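Local coordinates for CheQ (PDB 6A51), which regulates transcription of the core chemotaxis operon cheVAW in Campylobacter jejuni, which the regulator CheP also controls, at residues P19-L24 with C92-L97. Numbering follows the deposited sequence.
Sequences PPNEFL and CSFTGL
Phe94, with CG anti to its own backbone N (chi1 -176°), extends its ring from the last turn of helix 88-95 toward Pro20 and Asn21. Asn21 CB sits over one face of the ring, nearest the outer end, 3.3 Å from Phe94 CZ. A chi1 of 71° swings Asn21 CG to 4.0 Å from Phe94 CZ, with the amide plane inclined 35° to the ring. At the root of the Phe94 side chain, Pro20 comes in at about a right angle: its CB is 3.7 Å from Phe94 CB, and its CG meets Phe94 CD1 obliquely at 3.5 Å. The contact is made by carbon atoms, and no hydrogen bond joins the segments. A type I beta turn from Pro19 to Glu22, closed by Glu22 N to Pro19 O at 3.0 Å, carries Pro20 and Asn21, its two central residues, to the ring. Just after Phe94 in the chain, Thr95 OG1 accepts from Leu97 N in an ST turn. The loop between strands 15-18 and 27-29 is thereby packed against the C-terminal end of helix 88-95; Tyr131 of helix 127-134 touches both Asn21 and Phe94, and Ile142 of strand 142-146 also meets Phe94.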
loop_
_atom_site.group_PDB
_atom_site.type_symbol
_atom_site.label_atom_id
_atom_site.label_comp_id
_atom_site.label_asym_id
_atom_site.label_seq_id
_atom_site.Cartn_x
_atom_site.Cartn_y
_atom_site.Cartn_z
ATOM N N PRO A 19 -7.755 4.321 4.679
ATOM C CA PRO A 19 -7.772 2.995 5.308
ATOM C C PRO A 19 -6.742 2.093 4.652
ATOM O O PRO A 19 -6.559 2.134 3.423
ATOM C CB PRO A 19 -9.202 2.499 5.053
ATOM C CG PRO A 19 -9.654 3.268 3.845
ATOM C CD PRO A 19 -9.017 4.627 3.990
ATOM N N PRO A 20 -6.044 1.263 5.433
ATOM C CA PRO A 20 -4.873 0.560 4.887
ATOM C C PRO A 20 -5.204 -0.419 3.771
ATOM O O PRO A 20 -4.295 -0.793 3.024
ATOM C CB PRO A 20 -4.283 -0.150 6.114
ATOM C CG PRO A 20 -5.470 -0.315 7.053
ATOM C CD PRO A 20 -6.339 0.876 6.826
ATOM N N ASN A 21 -6.460 -0.836 3.612
ATOM C CA ASN A 21 -6.824 -1.746 2.534
ATOM C C ASN A 21 -7.382 -1.016 1.329
ATOM O O ASN A 21 -8.110 -1.616 0.527
ATOM C CB ASN A 21 -7.828 -2.805 3.007
ATOM C CG ASN A 21 -9.220 -2.243 3.268
ATOM O OD1 ASN A 21 -9.380 -1.098 3.699
ATOM N ND2 ASN A 21 -10.239 -3.060 3.015
ATOM N N GLU A 22 -7.079 0.263 1.186
ATOM C CA GLU A 22 -7.608 1.045 0.079
ATOM C C GLU A 22 -6.472 1.357 -0.881
ATOM O O GLU A 22 -5.441 1.917 -0.480
ATOM C CB GLU A 22 -8.266 2.328 0.570
ATOM C CG GLU A 22 -8.346 3.385 -0.507
ATOM C CD GLU A 22 -9.309 4.514 -0.177
ATOM O OE1 GLU A 22 -9.522 5.410 -1.042
ATOM O OE2 GLU A 22 -9.886 4.499 0.945
ATOM N N PHE A 23 -6.665 0.995 -2.140
ATOM C CA PHE A 23 -5.599 1.106 -3.115
ATOM C C PHE A 23 -5.391 2.564 -3.500
ATOM O O PHE A 23 -6.299 3.392 -3.394
ATOM C CB PHE A 23 -5.920 0.258 -4.345
ATOM C CG PHE A 23 -6.519 -1.078 -4.009
ATOM C CD1 PHE A 23 -6.108 -1.776 -2.878
ATOM C CD2 PHE A 23 -7.499 -1.629 -4.808
ATOM C CE1 PHE A 23 -6.667 -2.992 -2.551
ATOM C CE2 PHE A 23 -8.060 -2.847 -4.491
ATOM C CZ PHE A 23 -7.643 -3.527 -3.358
ATOM N N LEU A 24 -4.168 2.875 -3.931
ATOM C CA LEU A 24 -3.773 4.234 -4.268
ATOM C C LEU A 24 -4.044 4.596 -5.731
ATOM O O LEU A 24 -3.355 5.463 -6.282
ATOM C CB LEU A 24 -2.298 4.419 -3.935
ATOM C CG LEU A 24 -1.955 4.360 -2.462
ATOM C CD1 LEU A 24 -0.467 4.040 -2.305
ATOM C CD2 LEU A 24 -2.311 5.710 -1.798
ATOM N N CYS A 92 1.817 -4.030 6.190
ATOM C CA CYS A 92 2.255 -4.765 7.377
ATOM C C CYS A 92 1.423 -4.388 8.590
ATOM O O CYS A 92 1.119 -5.238 9.433
ATOM C CB CYS A 92 3.739 -4.508 7.643
ATOM S SG CYS A 92 4.841 -5.101 6.324
ATOM N N SER A 93 1.051 -3.114 8.701
ATOM C CA SER A 93 0.113 -2.704 9.739
ATOM C C SER A 93 -1.216 -3.445 9.585
ATOM O O SER A 93 -1.679 -4.120 10.508
ATOM C CB SER A 93 -0.078 -1.178 9.665
ATOM O OG SER A 93 -1.076 -0.702 10.556
ATOM N N PHE A 94 -1.813 -3.361 8.397
ATOM C CA PHE A 94 -3.107 -3.980 8.128
ATOM C C PHE A 94 -3.093 -5.482 8.423
ATOM O O PHE A 94 -3.967 -5.994 9.127
ATOM C CB PHE A 94 -3.469 -3.695 6.668
ATOM C CG PHE A 94 -4.826 -4.175 6.249
ATOM C CD1 PHE A 94 -5.960 -3.781 6.922
ATOM C CD2 PHE A 94 -4.971 -4.953 5.111
ATOM C CE1 PHE A 94 -7.216 -4.199 6.500
ATOM C CE2 PHE A 94 -6.221 -5.370 4.688
ATOM C CZ PHE A 94 -7.344 -4.999 5.392
ATOM N N THR A 95 -2.096 -6.203 7.910
ATOM C CA THR A 95 -2.115 -7.654 7.963
ATOM C C THR A 95 -1.452 -8.213 9.204
ATOM O O THR A 95 -1.532 -9.423 9.429
ATOM C CB THR A 95 -1.400 -8.269 6.751
ATOM O OG1 THR A 95 -0.007 -7.925 6.801
ATOM C CG2 THR A 95 -1.993 -7.792 5.449
ATOM N N GLY A 96 -0.759 -7.388 9.980
ATOM C CA GLY A 96 0.048 -7.934 11.049
ATOM C C GLY A 96 1.307 -8.644 10.608
ATOM O O GLY A 96 1.997 -9.228 11.443
ATOM N N LEU A 97 1.624 -8.643 9.320
ATOM C CA LEU A 97 2.865 -9.253 8.866
ATOM C C LEU A 97 4.052 -8.450 9.382
ATOM O O LEU A 97 4.000 -7.219 9.437
ATOM C CB LEU A 97 2.880 -9.311 7.338
ATOM C CG LEU A 97 4.096 -9.899 6.635
ATOM C CD1 LEU A 97 4.062 -11.407 6.764
ATOM C CD2 LEU A 97 4.099 -9.483 5.179
#